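Local coordinates for protein TetR family transcriptional regulator (Streptomyces coelicolor, PDB 6SRN) that probably represses transcription as a dimeric TetR-family regulator that binds DNA and responds to a furan-type bacterial hormone linked to control of antibiotic production, at residues 47-52 and 72-77; 77-81 and 138-142. One frame throughout, in Å; residues are numbered along the deposited sequence.

Contact 1: residues 47-52 and 72-77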
ATOM      1  N   TYR A  47       4.461 -15.701   6.198  1.00 11.27           N
ATOM      2  CA  TYR A  47       4.915 -16.103   7.520  1.00 10.91           C
ATOM      3  C   TYR A  47       4.298 -17.428   7.971  1.00 11.84           C
ATOM      4  O   TYR A  47       5.023 -18.319   8.386  1.00 11.49           O
ATOM      5  CB  TYR A  47       4.598 -15.000   8.526  1.00 10.66           C
ATOM      6  CG  TYR A  47       5.104 -15.302   9.899  1.00 10.53           C
ATOM      7  CD1 TYR A  47       6.422 -15.062  10.229  1.00 10.77           C
ATOM      8  CD2 TYR A  47       4.274 -15.805  10.875  1.00 10.68           C
ATOM      9  CE1 TYR A  47       6.932 -15.315  11.501  1.00 11.32           C
ATOM     10  CE2 TYR A  47       4.789 -16.117  12.142  1.00 10.48           C
ATOM     11  CZ  TYR A  47       6.120 -15.844  12.440  1.00 10.64           C
ATOM     12  OH  TYR A  47       6.673 -16.125  13.693  1.00 11.33           O
ATOM     13  N   ARG A  48       2.979 -17.513   7.921  1.00 12.91           N
ATOM     14  CA  ARG A  48       2.250 -18.725   8.349  1.00 15.83           C
ATOM     15  C   ARG A  48       2.788 -19.981   7.679  1.00 14.80           C
ATOM     16  O   ARG A  48       3.040 -20.985   8.353  1.00 16.14           O
ATOM     17  CB  ARG A  48       0.740 -18.592   8.065  1.00 19.00           C
ATOM     18  CG  ARG A  48      -0.098 -18.159   9.264  1.00 22.85           C
ATOM     19  CD  ARG A  48      -1.600 -18.321   9.017  1.00 24.88           C
ATOM     20  NE  ARG A  48      -2.071 -19.683   9.275  1.00 28.04           N
ATOM     21  CZ  ARG A  48      -3.338 -20.097   9.165  1.00 31.43           C
ATOM     22  NH1 ARG A  48      -4.303 -19.264   8.784  1.00 32.77           N
ATOM     23  NH2 ARG A  48      -3.644 -21.366   9.438  1.00 33.79           N
ATOM     24  N   GLY A  49       2.966 -19.919   6.364  1.00 15.34           N
ATOM     25  CA  GLY A  49       3.393 -21.071   5.569  1.00 14.98           C
ATOM     26  C   GLY A  49       4.867 -21.407   5.626  1.00 14.84           C
ATOM     27  O   GLY A  49       5.284 -22.501   5.261  1.00 15.69           O
ATOM     28  N   ALA A  50       5.670 -20.468   6.094  1.00 13.31           N
ATOM     29  CA  ALA A  50       7.086 -20.706   6.268  1.00 12.43           C
ATOM     30  C   ALA A  50       7.286 -21.528   7.552  1.00 12.30           C
ATOM     31  O   ALA A  50       6.496 -21.427   8.479  1.00 12.27           O
ATOM     32  CB  ALA A  50       7.818 -19.379   6.396  1.00 12.94           C
ATOM     33  N   SER A  51       8.343 -22.308   7.603  1.00 12.43           N
ATOM     34  CA  SER A  51       8.747 -22.952   8.874  1.00 12.66           C
ATOM     35  C   SER A  51      10.256 -22.912   9.007  1.00 13.08           C
ATOM     36  O   SER A  51      10.980 -22.930   7.993  1.00 13.43           O
ATOM     37  CB  SER A  51       8.256 -24.414   8.967  1.00 14.02           C
ATOM     38  OG  SER A  51       8.904 -25.242   8.003  1.00 14.44           O
ATOM     39  N   VAL A  52      10.734 -22.946  10.246  1.00 13.73           N
ATOM     40  CA  VAL A  52      12.165 -23.061  10.490  1.00 13.81           C
ATOM     41  C   VAL A  52      12.697 -24.384   9.936  1.00 14.73           C
ATOM     42  O   VAL A  52      13.790 -24.422   9.363  1.00 13.38           O
ATOM     43  CB  VAL A  52      12.530 -22.878  11.969  1.00 15.07           C
ATOM     44  CG1 VAL A  52      14.017 -23.058  12.181  1.00 15.72           C
ATOM     45  CG2 VAL A  52      12.141 -21.478  12.426  1.00 14.34           C
ATOM     46  N   SER A  72      13.807 -18.319  17.166  1.00 10.01           N
ATOM     47  CA  SER A  72      12.452 -18.639  16.814  1.00 10.12           C
ATOM     48  C   SER A  72      12.148 -18.138  15.428  1.00  9.69           C
ATOM     49  O   SER A  72      12.841 -17.292  14.874  1.00 10.22           O
ATOM     50  CB  SER A  72      11.504 -17.957  17.788  1.00 10.62           C
ATOM     51  OG  SER A  72      11.710 -16.531  17.667  1.00 12.48           O
ATOM     52  N   LYS A  73      11.045 -18.622  14.891  1.00 10.09           N
ATOM     53  CA  LYS A  73      10.538 -18.111  13.629  1.00 10.12           C
ATOM     54  C   LYS A  73      10.266 -16.610  13.686  1.00  9.47           C
ATOM     55  O   LYS A  73      10.527 -15.879  12.744  1.00  9.42           O
ATOM     56  CB  LYS A  73       9.294 -18.885  13.274  1.00 11.59           C
ATOM     57  CG  LYS A  73       8.746 -18.625  11.928  1.00 12.37           C
ATOM     58  CD  LYS A  73       7.478 -19.464  11.848  1.00 13.65           C
ATOM     59  CE  LYS A  73       6.637 -19.067  10.721  1.00 14.38           C
ATOM     60  NZ  LYS A  73       5.459 -19.969  10.647  1.00 12.93           N
ATOM     61  N   GLU A  74       9.817 -16.131  14.846  1.00  9.41           N
ATOM     62  CA  GLU A  74       9.576 -14.722  15.030  1.00  9.84           C
ATOM     63  C   GLU A  74      10.833 -13.878  14.871  1.00  9.31           C
ATOM     64  O   GLU A  74      10.848 -12.883  14.163  1.00  8.21           O
ATOM     65  CB  GLU A  74       8.999 -14.481  16.433  1.00 10.75           C
ATOM     66  CG  GLU A  74       7.607 -15.019  16.666  1.00 12.05           C
ATOM     67  CD  GLU A  74       7.460 -16.503  17.132  1.00 13.72           C
ATOM     68  OE1 GLU A  74       8.340 -17.354  16.913  1.00 15.13           O
ATOM     69  OE2 GLU A  74       6.388 -16.835  17.691  1.00 17.52           O
ATOM     70  N   SER A  75      11.914 -14.296  15.543  1.00  9.56           N
ATOM     71  CA  SER A  75      13.183 -13.570  15.484  1.00 10.63           C
ATOM     72  C   SER A  75      13.756 -13.651  14.071  1.00  9.83           C
ATOM     73  O   SER A  75      14.417 -12.742  13.614  1.00  8.68           O
ATOM     74  CB  SER A  75      14.145 -14.113  16.556  1.00 12.36           C
ATOM     75  OG  SER A  75      14.546 -15.402  16.235  1.00 14.38           O
ATOM     76  N   LEU A  76      13.492 -14.719  13.348  1.00  9.38           N
ATOM     77  CA  LEU A  76      13.942 -14.827  11.963  1.00  9.76           C
ATOM     78  C   LEU A  76      13.208 -13.824  11.070  1.00  9.01           C
ATOM     79  O   LEU A  76      13.827 -13.093  10.315  1.00  8.35           O
ATOM     80  CB  LEU A  76      13.735 -16.292  11.512  1.00 10.86           C
ATOM     81  CG  LEU A  76      14.191 -16.674  10.113  1.00 11.94           C
ATOM     82  CD1 LEU A  76      15.676 -16.463   9.859  1.00 12.77           C
ATOM     83  CD2 LEU A  76      13.811 -18.134   9.847  1.00 12.24           C
ATOM     84  N   ALA A  77      11.890 -13.737  11.258  1.00  8.25           N
ATOM     85  CA  ALA A  77      11.101 -12.748  10.555  1.00  8.50           C
ATOM     86  C   ALA A  77      11.551 -11.297  10.869  1.00  8.33           C
ATOM     87  O   ALA A  77      11.670 -10.461   9.991  1.00  7.63           O
ATOM     88  CB  ALA A  77       9.617 -12.960  10.805  1.00  8.58           C
TER
HETATM   89  O   HOH W   1       4.816 -16.143  15.557  1.00 41.99           O
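Lys73 lies across one face of the Tyr47 ring. Its chain is extended, with CG anti to the backbone N (chi1 -172°), and this carries the amine over the ring face to the carbonyls of Tyr47 and Ala50. Lys73 CE sits 3.7 Å from the Tyr47 ring centroid in a CH-pi contact, and NZ adds a cation-pi contact at 4.4 Å. Lys73 NZ then donates to Ala50 O at 2.8 Å, and weakly to Tyr47 O. The donor is tilted 29° out of the Ala50 carbonyl plane. Ala77 CB packs at the ring edge, 3.6 Å from Tyr47 CE1, and Val52 CG2 rests on the Lys73 backbone, 3.9 Å from Lys73 CA. Phe42, Leu129 and Ile136 add to the packing of Tyr47. The Glu74 side is the more open one, though Tyr47 OH comes within 3.3 Å of Glu74 CG. There a water lies 2.6 Å from Tyr47 OH and gives a weak bond to Glu74 OE2. Ser72 N-caps helix 73-86, its OG accepting from Ser75 N. Ser51 N-caps helix 52-59. The arrangement belongs to the TetR-type DNA-binding domain: the turn leading into the predicted helix-turn-helix is tied to the start of the helix that follows it.

Contact 2: residues 77-81 and 138-142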
ATOM      1  N   ALA A  77      11.890 -13.737  11.258  1.00  8.25           N
ATOM      2  CA  ALA A  77      11.101 -12.748  10.555  1.00  8.50           C
ATOM      3  C   ALA A  77      11.551 -11.297  10.869  1.00  8.33           C
ATOM      4  O   ALA A  77      11.670 -10.461   9.991  1.00  7.63           O
ATOM      5  CB  ALA A  77       9.617 -12.960  10.805  1.00  8.58           C
ATOM      6  N   ILE A  78      11.770 -11.014  12.153  1.00  7.91           N
ATOM      7  CA  ILE A  78      12.292  -9.711  12.528  1.00  7.23           C
ATOM      8  C   ILE A  78      13.604  -9.432  11.803  1.00  7.17           C
ATOM      9  O   ILE A  78      13.802  -8.339  11.289  1.00  7.21           O
ATOM     10  CB  ILE A  78      12.487  -9.612  14.060  1.00  7.22           C
ATOM     11  CG1 ILE A  78      11.115  -9.625  14.739  1.00  7.23           C
ATOM     12  CG2 ILE A  78      13.286  -8.372  14.408  1.00  7.82           C
ATOM     13  CD1 ILE A  78      11.203  -9.786  16.230  1.00  7.18           C
ATOM     14  N   ALA A  79      14.540 -10.392  11.794  1.00  7.36           N
ATOM     15  CA  ALA A  79      15.835 -10.123  11.174  1.00  7.88           C
ATOM     16  C   ALA A  79      15.710  -9.813   9.666  1.00  7.78           C
ATOM     17  O   ALA A  79      16.419  -8.988   9.156  1.00  8.00           O
ATOM     18  CB  ALA A  79      16.775 -11.286  11.398  1.00  8.03           C
ATOM     19  N   VAL A  80      14.829 -10.526   8.981  1.00  8.10           N
ATOM     20  CA  VAL A  80      14.581 -10.290   7.566  1.00  8.19           C
ATOM     21  C   VAL A  80      14.051  -8.875   7.361  1.00  8.06           C
ATOM     22  O   VAL A  80      14.563  -8.121   6.547  1.00  7.70           O
ATOM     23  CB  VAL A  80      13.583 -11.326   6.992  1.00  8.83           C
ATOM     24  CG1 VAL A  80      13.111 -10.921   5.590  1.00  8.67           C
ATOM     25  CG2 VAL A  80      14.246 -12.696   6.957  1.00  9.52           C
ATOM     26  N   VAL A  81      13.034  -8.486   8.113  1.00  7.61           N
ATOM     27  CA  VAL A  81      12.486  -7.127   7.949  1.00  7.71           C
ATOM     28  C   VAL A  81      13.527  -6.061   8.288  1.00  7.71           C
ATOM     29  O   VAL A  81      13.721  -5.090   7.568  1.00  7.89           O
ATOM     30  CB  VAL A  81      11.206  -6.943   8.787  1.00  8.00           C
ATOM     31  CG1 VAL A  81      10.718  -5.517   8.717  1.00  8.22           C
ATOM     32  CG2 VAL A  81      10.137  -7.872   8.296  1.00  8.34           C
ATOM     33  N   ALA A 138       4.456 -11.169  15.958  1.00 20.34           N
ATOM     34  CA  ALA A 138       5.903 -10.893  16.185  1.00 19.21           C
ATOM     35  C   ALA A 138       6.097  -9.373  16.278  1.00 15.30           C
ATOM     36  O   ALA A 138       5.390  -8.656  15.611  1.00 17.20           O
ATOM     37  CB  ALA A 138       6.749 -11.471  15.054  1.00 20.43           C
ATOM     38  N   GLU A 139       7.044  -8.874  17.078  1.00 16.50           N
ATOM     39  CA  GLU A 139       7.231  -7.428  17.150  1.00 17.24           C
ATOM     40  C   GLU A 139       8.112  -6.975  15.940  1.00 13.59           C
ATOM     41  O   GLU A 139       9.297  -6.856  16.091  1.00 10.28           O
ATOM     42  CB  GLU A 139       7.785  -6.920  18.487  1.00 22.07           C
ATOM     43  CG  GLU A 139       6.813  -5.880  19.129  1.00 24.56           C
ATOM     44  CD  GLU A 139       7.414  -4.920  20.152  1.00 23.17           C
ATOM     45  OE1 GLU A 139       8.504  -5.190  20.647  1.00 26.80           O
ATOM     46  OE2 GLU A 139       6.761  -3.866  20.402  1.00 25.19           O
ATOM     47  N   LEU A 140       7.543  -6.764  14.745  1.00 12.90           N
ATOM     48  CA  LEU A 140       8.340  -6.314  13.616  1.00 11.47           C
ATOM     49  C   LEU A 140       8.548  -4.818  13.714  1.00 11.38           C
ATOM     50  O   LEU A 140       7.738  -4.118  14.355  1.00 12.66           O
ATOM     51  CB  LEU A 140       7.636  -6.656  12.285  1.00 11.35           C
ATOM     52  CG  LEU A 140       7.239  -8.080  11.977  1.00 12.11           C
ATOM     53  CD1 LEU A 140       6.524  -8.101  10.631  1.00 12.87           C
ATOM     54  CD2 LEU A 140       8.399  -9.070  11.942  1.00 11.15           C
ATOM     55  N   PRO A 141       9.623  -4.295  13.126  1.00 10.79           N
ATOM     56  CA  PRO A 141       9.858  -2.830  13.082  1.00 11.10           C
ATOM     57  C   PRO A 141       8.634  -2.096  12.479  1.00 10.62           C
ATOM     58  O   PRO A 141       7.961  -2.591  11.573  1.00 10.72           O
ATOM     59  CB  PRO A 141      11.112  -2.681  12.246  1.00 12.83           C
ATOM     60  CG  PRO A 141      11.746  -4.037  12.126  1.00 13.16           C
ATOM     61  CD  PRO A 141      10.632  -5.034  12.341  1.00 11.30           C
ATOM     62  N   LEU A 142       8.392  -0.879  12.947  1.00 10.83           N
ATOM     63  CA  LEU A 142       7.355  -0.066  12.315  1.00 10.41           C
ATOM     64  C   LEU A 142       7.707   0.122  10.839  1.00  9.14           C
ATOM     65  O   LEU A 142       8.865   0.473  10.521  1.00  9.24           O
ATOM     66  CB  LEU A 142       7.256   1.312  12.978  1.00 11.34           C
ATOM     67  CG  LEU A 142       6.462   1.390  14.295  1.00 11.58           C
ATOM     68  CD1 LEU A 142       6.655   2.776  14.874  1.00 12.09           C
ATOM     69  CD2 LEU A 142       4.979   1.097  14.185  1.00 11.90           C
TER
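Ile78 CG1 and Leu140 CG both lie beside their own backbone N, anti to the carbonyl carbon. In Ile78 (chi1 -68°), CD1 continues outward from CG1 to the loop. In Leu140 (chi1 -56°), the same setting brings CD2 up to the helix. The two side chains meet at an oblique angle. Leu140 CD2 is 3.9 Å from Ile78 CG1 and equally far from Ile78 N, so this methyl rests against helix backbone as well as side chain. Leu140 CD2 also touches Ala77 CB and Val81 CG2, each at 4.2 Å. One leucine methyl thus spans three residues on one face of helix 73-86.

Beyond Leu140, Pro141 turns its ring toward the helix. Pro141 CD lies 3.7 Å from Val81 CG1, and the ring's CG is close behind. At the other end, Ile78 CD1 approaches Glu139 O at 3.5 Å, a van der Waals contact of a methyl with a carbonyl oxygen. Glu139 is the centre of an inverse gamma turn, closed by a weak bond from Leu140 N to Ala138 O. Its own carboxylate leads away from the helix.

The contact across the two segments is apolar. Polar links lie around it: Pro141 O is hydrogen-bonded to Gln130 NE2, and Val81 O to His84 ND1, and both Gln130 and His84 line the ligand pocket. Leu129 and Gln130 of helix 121-131 also pack on Val81. Here a loop packs on a helix within the all-helical TetR fold. The contact joins helix 73-86, which leads out of the DNA-binding region, to the loop before helix 145-161, beside the hormone pocket.

In the fold
Contacts 1 and 2 follow one another along helix 73-86, with centres 10 Å apart. Ala77 belongs to both: its methyl meets Tyr47 in contact 1 and Leu140 in contact 2. They also touch directly, Glu74 CG lying 4.0 Å from Ala138 CB. The furan ligand is nearer contact 2. The side chain of Val81 is about 7 Å from the bound ligand. The side chain of Ala77 is about 13 Å from the bound ligand. Helix 73-86 begins just after the predicted helix-turn-helix and carries His84 and Tyr85 of the pocket. This layout is consistent with the TetR-family scheme, in which ligand binding is relayed to the DNA-binding domain through the corresponding helix.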